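Local coordinates for protein uncharacterized conserved (Bdellovibrio bacteriovorus, PDB 7O21) that is probably an L,D-carboxypeptidase of the YkuD family that trims peptidoglycan and so helps to give the predatory cell its curved shape, at residues A28-I33 against Y253-N258; R41-V46 against P172-D177. One frame throughout, in Å; residues are numbered along the deposited sequence. Where two conformers were deposited one is given.

Overall arrangement
Both contacts are buried strand pairings close to the middle of the chain, their centres about 10 Å apart, and they belong to different sheets. Contact 1 adds the short strand 30-32, antiparallel and bulged, to the sheet of the NTF2-like domain; contact 2 is a regular parallel pair within the L,D-transpeptidase catalytic domain, nested inside the chain loop that contact 1 closes. The two meet through side chains: His257 stacks on Phe176, Leu30 packs on Val43, and Tyr253 lies against Pro172. Contact 2 is wholly aliphatic and aromatic across its strands, whereas contact 1 adds polar Ser29 and His257 beside Phe176 at the seam, and Gln32, which bonds to helix 184-206.

Contact 1: residues A28-I33 against Y253-N258; sequences ASLLQI and YIVQHN
Gln256 N donates a hydrogen bond to Ser29 O (2.9 Å) and Ile254 N one to Gln32 O (3.0 Å). Between them the antiparallel register slips by one residue: Leu31 N binds Ile254 O at 3.0 Å, and Gln32 N adds a weak bond to the same oxygen. One carbonyl thus serves two successive amides.

Leu30 CD1 meets Val255 CG2 at 4.1 Å on the face turned to the catalytic domain; both residues are apolar because Val43 and Leu174 of that domain's sheet cover them. On the other face, Ile254 CG2 touches Leu31 CB and CD1, and Ile254 CD1 lies 3.8 Å from Gln32 NE2. Gln32 CG stands anti to the backbone N (chi1 -163°); beyond it the extended chain lets NE2 bond to Pro252 O and OE1 accept from Arg191 NH1 of helix 184-206, satisfying a buried polar group. In the given conformer of Tyr253, its CE1 lies 3.9 Å from Ile33 CG2, the methyl oblique to the ring.

The short Ser29 side chain brings OG to the in-plane edge of the His257 ring, 3.3 Å from His257 CD2, while its CB packs on Phe176. Leu31 and Gln32 opposite Ile254 form a classic beta bulge, at the edge of the NTF2-like sheet.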
ATOM      1  N   ALA A  28      -6.410  25.689 -12.219  1.00 17.69           N
ATOM      2  CA  ALA A  28      -5.049  25.756 -12.747  1.00 19.61           C
ATOM      3  C   ALA A  28      -4.254  24.491 -12.451  1.00 19.62           C
ATOM      4  O   ALA A  28      -3.316  24.168 -13.189  1.00 20.83           O
ATOM      5  CB  ALA A  28      -4.319  26.974 -12.179  1.00 21.74           C
ATOM      6  N   SER A  29      -4.585  23.785 -11.376  1.00 19.26           N
ATOM      7  CA  SER A  29      -3.759  22.669 -10.933  1.00 18.77           C
ATOM      8  C   SER A  29      -4.087  21.349 -11.618  1.00 17.24           C
ATOM      9  O   SER A  29      -3.250  20.435 -11.586  1.00 19.98           O
ATOM     10  CB  SER A  29      -3.813  22.505  -9.413  1.00 26.79           C
ATOM     11  OG  SER A  29      -3.322  23.678  -8.758  1.00 30.10           O
ATOM     12  N   LEU A  30      -5.271  21.206 -12.210  1.00 16.42           N
ATOM     13  CA  LEU A  30      -5.636  19.976 -12.906  1.00 17.15           C
ATOM     14  C   LEU A  30      -5.476  20.260 -14.389  1.00 16.07           C
ATOM     15  O   LEU A  30      -6.348  20.872 -15.014  1.00 18.77           O
ATOM     16  CB  LEU A  30      -7.062  19.561 -12.567  1.00 15.58           C
ATOM     17  CG  LEU A  30      -7.599  18.377 -13.371  1.00 17.40           C
ATOM     18  CD1 LEU A  30      -6.742  17.123 -13.179  1.00 16.32           C
ATOM     19  CD2 LEU A  30      -9.050  18.082 -12.977  1.00 18.32           C
ATOM     20  N   LEU A  31      -4.343  19.834 -14.950  1.00 15.38           N
ATOM     21  CA  LEU A  31      -4.010  20.219 -16.316  1.00 17.89           C
ATOM     22  C   LEU A  31      -4.472  19.231 -17.379  1.00 19.10           C
ATOM     23  O   LEU A  31      -4.776  19.649 -18.497  1.00 19.07           O
ATOM     24  CB  LEU A  31      -2.506  20.493 -16.447  1.00 17.99           C
ATOM     25  CG  LEU A  31      -2.072  21.748 -15.677  1.00 18.61           C
ATOM     26  CD1 LEU A  31      -0.561  21.875 -15.689  1.00 27.68           C
ATOM     27  CD2 LEU A  31      -2.723  22.996 -16.259  1.00 20.76           C
ATOM     28  N   GLN A  32      -4.519  17.933 -17.081  1.00 15.75           N
ATOM     29  CA  GLN A  32      -4.905  16.951 -18.089  1.00 16.63           C
ATOM     30  C   GLN A  32      -5.310  15.670 -17.375  1.00 16.19           C
ATOM     31  O   GLN A  32      -4.774  15.349 -16.312  1.00 15.63           O
ATOM     32  CB  GLN A  32      -3.725  16.653 -19.028  1.00 15.77           C
ATOM     33  CG  GLN A  32      -4.111  15.970 -20.339  1.00 15.51           C
ATOM     34  CD  GLN A  32      -3.004  16.065 -21.367  1.00 20.86           C
ATOM     35  OE1 GLN A  32      -3.093  16.838 -22.323  1.00 24.66           O
ATOM     36  NE2 GLN A  32      -1.941  15.308 -21.158  1.00 17.61           N
ATOM     37  N   ILE A  33      -6.271  14.947 -17.965  1.00 13.97           N
ATOM     38  CA  ILE A  33      -6.695  13.633 -17.489  1.00 14.75           C
ATOM     39  C   ILE A  33      -6.211  12.594 -18.494  1.00 15.05           C
ATOM     40  O   ILE A  33      -6.199  12.847 -19.707  1.00 16.89           O
ATOM     41  CB  ILE A  33      -8.228  13.604 -17.292  1.00 15.28           C
ATOM     42  CG1 ILE A  33      -8.603  14.577 -16.171  1.00 14.86           C
ATOM     43  CG2 ILE A  33      -8.733  12.202 -16.956  1.00 16.39           C
ATOM     44  CD1 ILE A  33     -10.095  14.822 -16.022  1.00 16.67           C
ATOM     45  N   TYR A 253      -2.227  11.862 -17.126  0.52 15.68           N
ATOM     46  CA  TYR A 253      -2.683  12.751 -16.063  0.52 14.72           C
ATOM     47  C   TYR A 253      -1.548  13.721 -15.772  0.52 14.21           C
ATOM     48  O   TYR A 253      -0.381  13.330 -15.698  0.52 14.87           O
ATOM     49  CB  TYR A 253      -2.911  12.007 -14.735  0.52 16.16           C
ATOM     50  CG  TYR A 253      -4.134  11.129 -14.532  0.52 16.50           C
ATOM     51  CD1 TYR A 253      -5.408  11.661 -14.354  0.52 14.63           C
ATOM     52  CD2 TYR A 253      -3.988   9.759 -14.418  0.52 15.11           C
ATOM     53  CE1 TYR A 253      -6.509  10.824 -14.128  0.52 13.97           C
ATOM     54  CE2 TYR A 253      -5.063   8.939 -14.201  0.52 13.49           C
ATOM     55  CZ  TYR A 253      -6.309   9.467 -14.033  0.52 14.58           C
ATOM     56  OH  TYR A 253      -7.358   8.592 -13.828  0.52 15.09           O
ATOM     57  N   ILE A 254      -1.894  14.987 -15.576  1.00 13.35           N
ATOM     58  CA  ILE A 254      -0.928  15.999 -15.146  1.00 15.15           C
ATOM     59  C   ILE A 254      -1.601  16.858 -14.087  1.00 15.31           C
ATOM     60  O   ILE A 254      -2.631  17.492 -14.359  1.00 15.64           O
ATOM     61  CB  ILE A 254      -0.438  16.892 -16.298  1.00 15.55           C
ATOM     62  CG1 ILE A 254       0.102  16.026 -17.433  1.00 16.19           C
ATOM     63  CG2 ILE A 254       0.642  17.866 -15.782  1.00 17.06           C
ATOM     64  CD1 ILE A 254       0.508  16.819 -18.689  1.00 21.43           C
ATOM     65  N   VAL A 255      -1.041  16.855 -12.879  1.00 15.30           N
ATOM     66  CA  VAL A 255      -1.487  17.715 -11.788  1.00 13.61           C
ATOM     67  C   VAL A 255      -0.276  18.491 -11.284  1.00 13.95           C
ATOM     68  O   VAL A 255       0.773  17.903 -10.998  1.00 15.79           O
ATOM     69  CB  VAL A 255      -2.111  16.902 -10.644  1.00 16.15           C
ATOM     70  CG1 VAL A 255      -2.582  17.826  -9.531  1.00 18.01           C
ATOM     71  CG2 VAL A 255      -3.290  16.112 -11.171  1.00 21.12           C
ATOM     72  N   GLN A 256      -0.432  19.808 -11.155  1.00 15.48           N
ATOM     73  CA  GLN A 256       0.634  20.663 -10.644  1.00 16.85           C
ATOM     74  C   GLN A 256       0.019  21.584  -9.605  1.00 16.55           C
ATOM     75  O   GLN A 256      -0.807  22.434  -9.943  1.00 20.86           O
ATOM     76  CB  GLN A 256       1.266  21.476 -11.771  1.00 22.17           C
ATOM     77  CG  GLN A 256       2.688  21.923 -11.459  1.00 24.59           C
ATOM     78  CD  GLN A 256       2.747  23.029 -10.424  1.00 26.12           C
ATOM     79  OE1 GLN A 256       3.233  22.836  -9.295  1.00 25.57           O
ATOM     80  NE2 GLN A 256       2.259  24.203 -10.803  1.00 25.50           N
ATOM     81  N   HIS A 257       0.411  21.412  -8.349  1.00 15.56           N
ATOM     82  CA  HIS A 257      -0.138  22.199  -7.257  1.00 15.43           C
ATOM     83  C   HIS A 257       0.961  22.500  -6.246  1.00 18.51           C
ATOM     84  O   HIS A 257       1.710  21.603  -5.855  1.00 16.95           O
ATOM     85  CB  HIS A 257      -1.304  21.448  -6.600  1.00 17.88           C
ATOM     86  CG  HIS A 257      -1.955  22.202  -5.491  1.00 20.64           C
ATOM     87  ND1 HIS A 257      -1.768  21.878  -4.164  1.00 26.93           N
ATOM     88  CD2 HIS A 257      -2.775  23.274  -5.508  1.00 24.88           C
ATOM     89  CE1 HIS A 257      -2.461  22.711  -3.411  1.00 26.98           C
ATOM     90  NE2 HIS A 257      -3.068  23.578  -4.200  1.00 21.77           N
ATOM     91  N   ASN A 258       1.052  23.765  -5.817  1.00 16.64           N
ATOM     92  CA  ASN A 258       2.080  24.204  -4.850  1.00 15.21           C
ATOM     93  C   ASN A 258       3.446  23.818  -5.418  1.00 17.67           C
ATOM     94  O   ASN A 258       3.766  24.177  -6.561  1.00 16.96           O
ATOM     95  CB  ASN A 258       1.787  23.669  -3.453  1.00 19.56           C
ATOM     96  CG  ASN A 258       0.664  24.417  -2.754  1.00 19.37           C
ATOM     97  OD1 ASN A 258       0.341  25.537  -3.119  1.00 23.12           O
ATOM     98  ND2 ASN A 258       0.079  23.793  -1.737  1.00 24.10           N
TER

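Contact 2: residues R41-V46 against P172-D177; sequences RYVILV and PILIFD
Val46 and Ile175, like Ile44 with Ile173 and Leu45 with Leu174, are paired in parallel register, the short strand axes 4.7 Å apart and inclined by 16°. Four backbone hydrogen bonds join them as a parallel ladder: Ile44 N to Pro172 O, Leu174 N to Ile44 O, Phe176 N to Val46 O and Val46 N to Leu174 O, the shortest at 2.7 Å. Where an N-H would continue the ladder, the ring of Pro172 instead puts CD 3.5 Å from Tyr42 O, and that oxygen takes a hydrogen bond from Ser40 OG; proline thus ends the ladder.

On the face carrying Ile44, Val46, Ile173 and Ile175, Ile173 packs between two partners. Its CG1, anti to the backbone N (chi1 -178°), lies 3.9 Å from Ile44 CG2, and its CD1 is 4.0 Å from Val46 CG2. Beta-branched residues suit this extended backbone.

The other face holds Val43, Leu45, Pro172, Leu174 and Phe176. Val43 spreads its two methyls between neighbours: its side chain crosses that of Pro172 at about a right angle, with CG2 3.8 Å from Pro172 CG, while CG1 meets Leu174 CD1. Leu45 CD1 reaches both Leu174 CB and the Phe176 ring, 3.7 Å from Phe176 CD2. Leu174 CB also lies over one face of that ring, near its rim, so both leucines pack on the phenyl group, which His257 also stacks against.

Strands 42-47 and 172-176 are first and last in the mixed YkuD-family sheet, so their pairing closes its strand order on itself; 52-59 and 91-99 bond to them respectively. Ile175 lies about 8 Å, side chain to side chain, from the predicted nucleophile Cys151. On the Val43 and Leu174 face, Tyr253 and Val255 of strand 246-257 pack, joining this sheet to the NTF2-like domain.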
ATOM      1  N   ARG A  41     -11.571   8.171 -15.940  1.00 15.57           N
ATOM      2  CA  ARG A  41     -11.859   9.358 -16.736  1.00 16.61           C
ATOM      3  C   ARG A  41     -12.361  10.519 -15.903  1.00 15.07           C
ATOM      4  O   ARG A  41     -12.500  11.624 -16.441  1.00 15.03           O
ATOM      5  CB  ARG A  41     -12.827   9.053 -17.882  1.00 22.35           C
ATOM      6  CG  ARG A  41     -14.204   8.597 -17.477  1.00 24.78           C
ATOM      7  CD  ARG A  41     -14.905   7.977 -18.706  1.00 31.21           C
ATOM      8  NE  ARG A  41     -16.337   7.797 -18.499  1.00 29.11           N
ATOM      9  CZ  ARG A  41     -16.923   6.631 -18.252  1.00 31.36           C
ATOM     10  NH1 ARG A  41     -16.210   5.512 -18.193  1.00 34.42           N
ATOM     11  NH2 ARG A  41     -18.237   6.580 -18.077  1.00 29.28           N
ATOM     12  N   TYR A  42     -12.622  10.299 -14.612  1.00 16.51           N
ATOM     13  CA  TYR A  42     -13.094  11.333 -13.704  1.00 14.88           C
ATOM     14  C   TYR A  42     -12.026  11.694 -12.677  1.00 15.69           C
ATOM     15  O   TYR A  42     -11.253  10.836 -12.235  1.00 17.44           O
ATOM     16  CB  TYR A  42     -14.352  10.873 -12.953  1.00 16.08           C
ATOM     17  CG  TYR A  42     -15.491  10.526 -13.869  1.00 17.43           C
ATOM     18  CD1 TYR A  42     -16.143  11.512 -14.605  1.00 17.08           C
ATOM     19  CD2 TYR A  42     -15.868   9.206 -14.052  1.00 16.73           C
ATOM     20  CE1 TYR A  42     -17.194  11.176 -15.471  1.00 17.67           C
ATOM     21  CE2 TYR A  42     -16.900   8.872 -14.910  1.00 20.31           C
ATOM     22  CZ  TYR A  42     -17.550   9.855 -15.612  1.00 18.40           C
ATOM     23  OH  TYR A  42     -18.582   9.507 -16.463  1.00 22.19           O
ATOM     24  N   VAL A  43     -12.040  12.961 -12.251  1.00 15.60           N
ATOM     25  CA  VAL A  43     -11.187  13.461 -11.178  1.00 14.66           C
ATOM     26  C   VAL A  43     -12.076  14.233 -10.217  1.00 17.40           C
ATOM     27  O   VAL A  43     -12.890  15.049 -10.659  1.00 16.04           O
ATOM     28  CB  VAL A  43     -10.098  14.397 -11.733  1.00 15.72           C
ATOM     29  CG1 VAL A  43      -9.425  15.168 -10.602  1.00 16.19           C
ATOM     30  CG2 VAL A  43      -9.068  13.596 -12.543  1.00 16.25           C
ATOM     31  N   ILE A  44     -11.920  14.000  -8.921  1.00 14.50           N
ATOM     32  CA  ILE A  44     -12.638  14.760  -7.900  1.00 16.74           C
ATOM     33  C   ILE A  44     -11.727  15.864  -7.385  1.00 14.14           C
ATOM     34  O   ILE A  44     -10.557  15.608  -7.059  1.00 16.78           O
ATOM     35  CB  ILE A  44     -13.105  13.845  -6.758  1.00 15.25           C
ATOM     36  CG1 ILE A  44     -14.154  12.846  -7.280  1.00 17.75           C
ATOM     37  CG2 ILE A  44     -13.650  14.692  -5.607  1.00 15.29           C
ATOM     38  CD1 ILE A  44     -14.535  11.797  -6.259  1.00 19.28           C
ATOM     39  N   LEU A  45     -12.246  17.097  -7.317  1.00 15.30           N
ATOM     40  CA  LEU A  45     -11.477  18.256  -6.875  1.00 16.28           C
ATOM     41  C   LEU A  45     -12.176  18.859  -5.667  1.00 15.66           C
ATOM     42  O   LEU A  45     -13.361  19.208  -5.744  1.00 17.37           O
ATOM     43  CB  LEU A  45     -11.382  19.306  -7.986  1.00 15.72           C
ATOM     44  CG  LEU A  45     -10.786  20.645  -7.561  1.00 21.17           C
ATOM     45  CD1 LEU A  45      -9.327  20.481  -7.205  1.00 20.56           C
ATOM     46  CD2 LEU A  45     -10.968  21.672  -8.680  1.00 25.92           C
ATOM     47  N   VAL A  46     -11.456  18.965  -4.550  1.00 14.55           N
ATOM     48  CA  VAL A  46     -12.000  19.523  -3.310  1.00 15.21           C
ATOM     49  C   VAL A  46     -11.359  20.884  -3.070  1.00 17.73           C
ATOM     50  O   VAL A  46     -10.131  20.997  -2.980  1.00 15.95           O
ATOM     51  CB  VAL A  46     -11.769  18.594  -2.112  1.00 15.58           C
ATOM     52  CG1 VAL A  46     -12.372  19.208  -0.835  1.00 16.37           C
ATOM     53  CG2 VAL A  46     -12.328  17.208  -2.378  1.00 16.69           C
ATOM     54  N   PRO A 172      -8.552   9.941  -9.033  1.00 13.13           N
ATOM     55  CA  PRO A 172      -7.888  10.920  -8.161  1.00 15.51           C
ATOM     56  C   PRO A 172      -8.882  11.713  -7.337  1.00 16.64           C
ATOM     57  O   PRO A 172      -9.993  12.015  -7.779  1.00 16.83           O
ATOM     58  CB  PRO A 172      -7.186  11.865  -9.148  1.00 17.94           C
ATOM     59  CG  PRO A 172      -7.088  11.104 -10.433  1.00 16.78           C
ATOM     60  CD  PRO A 172      -8.306  10.205 -10.462  1.00 13.79           C
ATOM     61  N   ILE A 173      -8.453  12.077  -6.134  1.00 14.37           N
ATOM     62  CA  ILE A 173      -9.097  13.129  -5.360  1.00 13.88           C
ATOM     63  C   ILE A 173      -8.028  14.158  -5.026  1.00 14.61           C
ATOM     64  O   ILE A 173      -6.988  13.827  -4.440  1.00 15.27           O
ATOM     65  CB  ILE A 173      -9.835  12.593  -4.120  1.00 13.53           C
ATOM     66  CG1 ILE A 173     -10.528  13.735  -3.395  1.00 15.16           C
ATOM     67  CG2 ILE A 173      -8.894  11.789  -3.186  1.00 17.64           C
ATOM     68  CD1 ILE A 173     -11.575  13.269  -2.388  1.00 17.98           C
ATOM     69  N   LEU A 174      -8.245  15.390  -5.473  1.00 13.54           N
ATOM     70  CA  LEU A 174      -7.315  16.492  -5.268  1.00 13.99           C
ATOM     71  C   LEU A 174      -7.886  17.339  -4.145  1.00 17.29           C
ATOM     72  O   LEU A 174      -9.001  17.856  -4.265  1.00 16.71           O
ATOM     73  CB  LEU A 174      -7.201  17.330  -6.536  1.00 14.40           C
ATOM     74  CG  LEU A 174      -6.766  16.595  -7.808  1.00 20.36           C
ATOM     75  CD1 LEU A 174      -6.618  17.573  -8.985  1.00 18.89           C
ATOM     76  CD2 LEU A 174      -5.494  15.798  -7.582  1.00 25.69           C
ATOM     77  N   ILE A 175      -7.149  17.451  -3.049  1.00 14.86           N
ATOM     78  CA  ILE A 175      -7.637  18.094  -1.836  1.00 16.53           C
ATOM     79  C   ILE A 175      -6.782  19.336  -1.634  1.00 16.79           C
ATOM     80  O   ILE A 175      -5.639  19.247  -1.182  1.00 18.01           O
ATOM     81  CB  ILE A 175      -7.589  17.146  -0.629  1.00 17.52           C
ATOM     82  CG1 ILE A 175      -8.432  15.878  -0.900  1.00 15.87           C
ATOM     83  CG2 ILE A 175      -8.088  17.866   0.641  1.00 19.92           C
ATOM     84  CD1 ILE A 175      -8.288  14.771   0.145  1.00 17.86           C
ATOM     85  N   PHE A 176      -7.316  20.507  -1.978  1.00 16.70           N
ATOM     86  CA  PHE A 176      -6.523  21.732  -2.038  1.00 17.18           C
ATOM     87  C   PHE A 176      -7.140  22.773  -1.119  1.00 19.78           C
ATOM     88  O   PHE A 176      -8.361  22.965  -1.131  1.00 18.87           O
ATOM     89  CB  PHE A 176      -6.486  22.269  -3.472  1.00 17.47           C
ATOM     90  CG  PHE A 176      -5.778  21.358  -4.469  1.00 19.59           C
ATOM     91  CD1 PHE A 176      -4.840  20.425  -4.049  1.00 20.18           C
ATOM     92  CD2 PHE A 176      -6.052  21.464  -5.827  1.00 21.12           C
ATOM     93  CE1 PHE A 176      -4.171  19.607  -4.976  1.00 19.36           C
ATOM     94  CE2 PHE A 176      -5.393  20.653  -6.760  1.00 20.07           C
ATOM     95  CZ  PHE A 176      -4.457  19.719  -6.329  1.00 19.62           C
ATOM     96  N   ASP A 177      -6.293  23.438  -0.318  1.00 20.29           N
ATOM     97  CA  ASP A 177      -6.766  24.522   0.539  1.00 18.53           C
ATOM     98  C   ASP A 177      -7.364  25.639  -0.300  1.00 21.51           C
ATOM     99  O   ASP A 177      -8.367  26.256   0.087  1.00 21.65           O
ATOM    100  CB  ASP A 177      -5.612  25.086   1.380  1.00 20.31           C
ATOM    101  CG  ASP A 177      -5.140  24.134   2.470  1.00 28.02           C
ATOM    102  OD1 ASP A 177      -5.627  22.988   2.542  1.00 29.01           O
ATOM    103  OD2 ASP A 177      -4.263  24.533   3.262  1.00 32.55           O
TER